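Local atomic coordinates of Two-component system sensor histidine kinase (Bacteroides thetaiotaomicron, PDB entry 3OTT), a protein that probably senses saccharides through its extracellular beta-propeller and beta-sandwich region, the part present here, and passes the signal to the histidine kinase and DNA-binding parts of the same protein. Residues N82-Y87 and T103-M108; S39-F44 and N60-I65. All coordinates share one frame; numbering follows the deposited sequence. Where two conformers were deposited one is given.

Contact 1 of 2, residues N82-Y87 and T103-M108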
loop_
_atom_site.group_PDB
_atom_site.type_symbol
_atom_site.label_atom_id
_atom_site.label_comp_id
_atom_site.label_asym_id
_atom_site.label_seq_id
_atom_site.Cartn_x
_atom_site.Cartn_y
_atom_site.Cartn_z
ATOM N N ASN B 82 -24.694 31.104 -1.301
ATOM C CA ASN B 82 -25.894 30.481 -0.793
ATOM C C ASN B 82 -25.633 29.177 -0.023
ATOM O O ASN B 82 -26.507 28.648 0.658
ATOM C CB ASN B 82 -26.942 30.274 -1.851
ATOM C CG ASN B 82 -28.265 29.825 -1.241
ATOM O OD1 ASN B 82 -28.817 28.790 -1.637
ATOM N ND2 ASN B 82 -28.767 30.583 -0.244
ATOM N N GLY B 83 -24.414 28.689 -0.065
ATOM C CA GLY B 83 -24.125 27.569 0.784
ATOM C C GLY B 83 -23.225 26.617 0.067
ATOM O O GLY B 83 -22.018 26.856 -0.097
ATOM N N ILE B 84 -23.820 25.521 -0.333
ATOM C CA ILE B 84 -23.103 24.490 -1.007
ATOM C C ILE B 84 -23.890 24.060 -2.190
ATOM O O ILE B 84 -25.024 23.676 -2.081
ATOM C CB ILE B 84 -22.829 23.301 -0.095
ATOM C CG1 ILE B 84 -21.834 23.730 0.979
ATOM C CG2 ILE B 84 -22.344 22.091 -0.920
ATOM C CD1 ILE B 84 -21.345 22.641 1.829
ATOM N N LEU B 85 -23.251 24.137 -3.334
ATOM C CA LEU B 85 -23.834 23.726 -4.564
ATOM C C LEU B 85 -23.269 22.342 -4.865
ATOM O O LEU B 85 -22.045 22.143 -4.835
ATOM C CB LEU B 85 -23.406 24.745 -5.596
ATOM C CG LEU B 85 -24.069 24.693 -6.952
ATOM C CD1 LEU B 85 -25.629 24.879 -6.855
ATOM C CD2 LEU B 85 -23.350 25.773 -7.818
ATOM N N VAL B 86 -24.146 21.361 -5.053
ATOM C CA VAL B 86 -23.727 20.011 -5.295
ATOM C C VAL B 86 -23.916 19.563 -6.772
ATOM O O VAL B 86 -25.050 19.500 -7.290
ATOM C CB VAL B 86 -24.414 19.054 -4.328
ATOM C CG1 VAL B 86 -24.076 17.617 -4.665
ATOM C CG2 VAL B 86 -23.998 19.390 -2.887
ATOM N N TYR B 87 -22.826 19.195 -7.431
ATOM C CA TYR B 87 -22.919 18.857 -8.830
ATOM C C TYR B 87 -22.554 17.390 -9.041
ATOM O O TYR B 87 -21.460 16.936 -8.672
ATOM C CB TYR B 87 -22.034 19.817 -9.677
ATOM C CG TYR B 87 -22.003 19.502 -11.162
ATOM C CD1 TYR B 87 -23.130 19.759 -11.996
ATOM C CD2 TYR B 87 -20.877 18.979 -11.740
ATOM C CE1 TYR B 87 -23.109 19.459 -13.371
ATOM C CE2 TYR B 87 -20.818 18.700 -13.135
ATOM C CZ TYR B 87 -21.935 18.941 -13.918
ATOM O OH TYR B 87 -21.859 18.663 -15.246
ATOM N N THR B 103 -24.644 29.512 4.811
ATOM C CA THR B 103 -24.306 30.387 3.716
ATOM C C THR B 103 -22.800 30.756 3.701
ATOM O O THR B 103 -22.089 30.544 4.691
ATOM C CB THR B 103 -25.164 31.698 3.844
ATOM O OG1 THR B 103 -24.855 32.368 5.075
ATOM C CG2 THR B 103 -26.705 31.403 3.783
ATOM N N ASP B 104 -22.306 31.295 2.579
ATOM C CA ASP B 104 -20.958 31.927 2.557
ATOM C C ASP B 104 -19.819 30.984 3.000
ATOM O O ASP B 104 -18.970 31.344 3.857
ATOM C CB ASP B 104 -20.947 33.203 3.429
ATOM C CG ASP B 104 -22.060 34.185 3.042
ATOM O OD1 ASP B 104 -22.225 34.466 1.801
ATOM O OD2 ASP B 104 -22.791 34.668 3.964
ATOM N N VAL B 105 -19.835 29.775 2.443
ATOM C CA VAL B 105 -18.786 28.815 2.611
ATOM C C VAL B 105 -17.532 29.265 1.828
ATOM O O VAL B 105 -17.617 29.734 0.627
ATOM C CB VAL B 105 -19.279 27.465 2.125
ATOM C CG1 VAL B 105 -18.173 26.446 2.073
ATOM C CG2 VAL B 105 -20.444 26.965 3.034
ATOM N N ARG B 106 -16.379 29.039 2.460
ATOM C CA ARG B 106 -15.124 29.560 1.964
ATOM C C ARG B 106 -14.097 28.448 1.903
ATOM O O ARG B 106 -13.153 28.530 1.135
ATOM C CB ARG B 106 -14.590 30.683 2.857
ATOM C CG ARG B 106 -15.292 32.009 2.748
ATOM C CD ARG B 106 -15.017 32.687 1.380
ATOM N NE ARG B 106 -15.757 33.954 1.265
ATOM C CZ ARG B 106 -17.058 34.017 0.988
ATOM N NH1 ARG B 106 -17.760 32.890 0.820
ATOM N NH2 ARG B 106 -17.666 35.199 0.852
ATOM N N THR B 107 -14.270 27.383 2.678
ATOM C CA THR B 107 -13.243 26.356 2.733
ATOM C C THR B 107 -13.843 25.048 3.147
ATOM O O THR B 107 -14.830 25.021 3.915
ATOM C CB THR B 107 -12.067 26.768 3.734
ATOM O OG1 THR B 107 -11.131 25.698 3.808
ATOM C CG2 THR B 107 -12.609 26.969 5.237
ATOM N N MET B 108 -13.275 23.943 2.661
ATOM C CA MET B 108 -13.820 22.578 2.944
ATOM C C MET B 108 -12.685 21.594 3.101
ATOM O O MET B 108 -11.684 21.761 2.445
ATOM C CB MET B 108 -14.703 22.078 1.827
ATOM C CG MET B 108 -15.977 22.887 1.589
ATOM S SD MET B 108 -17.177 22.259 0.295
ATOM C CE MET B 108 -16.297 22.433 -1.128
#
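V105 packs against G83 and I84 where the 82-87 and 103-108 segments, from successive four-stranded propeller sheets, come together. Its CG1 is anti to the backbone N (chi1 171°) and its CG2 beside that N; CG2 meets both partners, 3.5 Å from G83 O and 4.1 Å from I84 CG1, the two side chains crossing at a slant. V105 CB, 3.6 Å from G83 O, adds a second contact to this oxygen. At phi 142° and psi -107° a beta carbon on G83 would be pressed against the carbonyl O of N82, which glycine avoids; G83 CA stands 4.1 Å from T103 CA, backbone directly on backbone. Deeper in, the packing is wider: I84 CD1 ends 4.5 Å from M108 SD, and both side chains also rest on L117 of strand 114-119, while V105 and M108 lean on C67 of strand 67-71.

The solvent side is looser. N82 and T103 are exposed; the nearest approach there by T103 CG2 is 4.2 Å, to N82 O, and T103 OG1 turns instead to D104 OD2 in a weak hydrogen bond. G83 N bonds to T80 OG1 within its own hairpin. Between the two segments the contact is apolar and van der Waals, implying a junction made by close fit, and a backbone hydrogen bond from D104 to D81 joins the same sheets next to it.

Contact 2 of 2, residues S39-F44 and N60-I65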
loop_
_atom_site.group_PDB
_atom_site.type_symbol
_atom_site.label_atom_id
_atom_site.label_comp_id
_atom_site.label_asym_id
_atom_site.label_seq_id
_atom_site.Cartn_x
_atom_site.Cartn_y
_atom_site.Cartn_z
ATOM N N SER B 39 -15.191 29.272 -10.859
ATOM C CA SER B 39 -14.912 30.619 -11.293
ATOM C C SER B 39 -15.927 31.565 -10.638
ATOM O O SER B 39 -16.867 31.080 -9.980
ATOM C CB SER B 39 -15.081 30.719 -12.800
ATOM O OG SER B 39 -16.482 30.733 -13.106
ATOM N N ASN B 40 -15.778 32.878 -10.877
ATOM C CA ASN B 40 -16.693 33.879 -10.305
ATOM C C ASN B 40 -18.130 33.760 -10.803
ATOM O O ASN B 40 -19.007 34.408 -10.262
ATOM C CB ASN B 40 -16.169 35.340 -10.510
ATOM C CG ASN B 40 -15.884 35.718 -12.012
ATOM O OD1 ASN B 40 -15.272 34.959 -12.790
ATOM N ND2 ASN B 40 -16.294 36.932 -12.387
ATOM N N LYS B 41 -18.351 32.990 -11.869
ATOM C CA LYS B 41 -19.674 32.820 -12.517
ATOM C C LYS B 41 -20.180 31.370 -12.437
ATOM O O LYS B 41 -21.280 31.085 -12.862
ATOM C CB LYS B 41 -19.601 33.168 -14.020
ATOM C CG LYS B 41 -19.341 34.668 -14.376
ATOM C CD LYS B 41 -20.427 35.591 -13.856
ATOM C CE LYS B 41 -19.922 37.013 -13.586
ATOM N NZ LYS B 41 -19.978 37.905 -14.805
ATOM N N GLY B 42 -19.378 30.437 -11.951
ATOM C CA GLY B 42 -19.857 29.079 -11.788
ATOM C C GLY B 42 -18.823 28.091 -12.221
ATOM O O GLY B 42 -17.653 28.439 -12.418
ATOM N N LEU B 43 -19.255 26.866 -12.426
ATOM C CA LEU B 43 -18.336 25.756 -12.564
ATOM C C LEU B 43 -17.991 25.531 -14.043
ATOM O O LEU B 43 -18.892 25.569 -14.864
ATOM C CB LEU B 43 -19.005 24.511 -11.957
ATOM C CG LEU B 43 -18.337 23.150 -12.270
ATOM C CD1 LEU B 43 -17.031 23.050 -11.463
ATOM C CD2 LEU B 43 -19.239 21.933 -12.015
ATOM N N PHE B 44 -16.706 25.314 -14.375
ATOM C CA PHE B 44 -16.237 24.943 -15.727
ATOM C C PHE B 44 -15.428 23.623 -15.681
ATOM O O PHE B 44 -14.983 23.186 -14.579
ATOM C CB PHE B 44 -15.284 25.996 -16.352
ATOM C CG PHE B 44 -15.964 27.270 -16.853
ATOM C CD1 PHE B 44 -16.307 28.276 -15.960
ATOM C CD2 PHE B 44 -16.172 27.478 -18.219
ATOM C CE1 PHE B 44 -16.886 29.436 -16.390
ATOM C CE2 PHE B 44 -16.768 28.662 -18.693
ATOM C CZ PHE B 44 -17.119 29.642 -17.758
ATOM N N ASN B 60 -29.496 29.605 -10.321
ATOM C CA ASN B 60 -28.754 29.593 -9.067
ATOM C C ASN B 60 -27.347 28.946 -9.197
ATOM O O ASN B 60 -26.498 29.220 -8.360
ATOM C CB ASN B 60 -29.574 28.887 -7.968
ATOM C CG ASN B 60 -29.598 27.384 -8.166
ATOM O OD1 ASN B 60 -29.825 26.904 -9.278
ATOM N ND2 ASN B 60 -29.298 26.631 -7.108
ATOM N N ASN B 61 -27.097 28.131 -10.245
ATOM C CA ASN B 61 -25.725 27.580 -10.513
ATOM C C ASN B 61 -24.709 28.550 -11.148
ATOM O O ASN B 61 -23.536 28.236 -11.235
ATOM C CB ASN B 61 -25.782 26.309 -11.380
ATOM C CG ASN B 61 -26.624 26.497 -12.591
ATOM O OD1 ASN B 61 -26.427 27.434 -13.387
ATOM N ND2 ASN B 61 -27.633 25.659 -12.713
ATOM N N ASN B 62 -25.210 29.690 -11.625
ATOM C CA ASN B 62 -24.440 30.790 -12.202
ATOM C C ASN B 62 -24.044 31.687 -11.034
ATOM O O ASN B 62 -24.683 32.698 -10.799
ATOM C CB ASN B 62 -25.372 31.578 -13.117
ATOM C CG ASN B 62 -24.686 32.721 -13.896
ATOM O OD1 ASN B 62 -25.392 33.567 -14.442
ATOM N ND2 ASN B 62 -23.342 32.718 -14.007
ATOM N N THR B 63 -23.020 31.292 -10.277
ATOM C CA THR B 63 -22.728 31.945 -9.023
ATOM C C THR B 63 -21.273 31.730 -8.721
ATOM O O THR B 63 -20.626 30.870 -9.322
ATOM C CB THR B 63 -23.663 31.418 -7.882
ATOM O OG1 THR B 63 -23.555 32.238 -6.732
ATOM C CG2 THR B 63 -23.398 29.936 -7.505
ATOM N N ARG B 64 -20.714 32.518 -7.825
ATOM C CA ARG B 64 -19.295 32.421 -7.563
ATOM C C ARG B 64 -18.999 31.194 -6.696
ATOM O O ARG B 64 -19.687 30.934 -5.716
ATOM C CB ARG B 64 -18.762 33.716 -6.928
ATOM C CG ARG B 64 -17.282 33.673 -6.531
ATOM C CD ARG B 64 -16.771 35.005 -5.910
ATOM N NE ARG B 64 -15.448 35.365 -6.431
ATOM C CZ ARG B 64 -15.111 36.593 -6.851
ATOM N NH1 ARG B 64 -15.965 37.634 -6.760
ATOM N NH2 ARG B 64 -13.905 36.788 -7.335
ATOM N N ILE B 65 -17.950 30.466 -7.059
ATOM C CA ILE B 65 -17.520 29.308 -6.338
ATOM C C ILE B 65 -16.275 29.682 -5.513
ATOM O O ILE B 65 -15.338 30.272 -6.048
ATOM C CB ILE B 65 -17.079 28.205 -7.330
ATOM C CG1 ILE B 65 -18.127 27.981 -8.437
ATOM C CG2 ILE B 65 -16.736 26.851 -6.608
ATOM C CD1 ILE B 65 -19.433 27.473 -7.922
HETATM O O HOH W 1 -21.773 26.126 -11.341
#
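A type I beta turn from S39 to G42, linking the second and third strands of a propeller sheet, meets the loop 60-65 that leads to the next sheet. S39 OG forms an ST turn by accepting from K41 N, and donates to G42 O at 2.7 Å. Across the contact, I65 N donates to S39 O (3.2 Å, N-H...O angle 162°), which also accepts from G42 N on the opposite face of its carbonyl plane. N62 ND2 reaches K41 O at 2.9 Å, in the carbonyl plane and on a lone pair; chi1 -176° sets N62 CG anti to the backbone N, and the N62 and K41 side chains run side by side, pointing the same way. N40 OD1 takes bonds from S22 N and V23 N. A water accepts from L43 N (2.8 Å) and donates to N61 O (2.8 Å), bridging the point where the backbones diverge. I65 CG1 packs on the turn, 3.7 Å from S39 O and 3.8 Å from G42 C. Beyond it, I65 and L43 both lie on M78 of strand 75-79; L43 continues onto Y87 of strand 84-88 and Y94 of strand 93-94, placing the turn against the neighbouring sheet.

In the fold
From the N terminus, strand 13-15 joins the sheet of 281-303; the chain then runs through strands 24-29 and 35-39, and contact 2 closes the excursion that includes strand 51-53, returning 60-65 to the turn at 39-42. Strands 67-71 and 75-79 follow before contact 1 closes a second excursion, through strand 93-94. The two loops are in series, neither crossing nor enclosing the other, and their centres lie about 11 Å apart. Three consecutive propeller sheets are thereby tied: contact 2 joins sheet 24-53 to the lead-in of sheet 67-94, contact 1 joins sheet 67-94 to sheet 105-136. They meet directly, with Y87 CD2 3.4 Å from L43 CD2 and L85 CD2 4.0 Å from N61 CA.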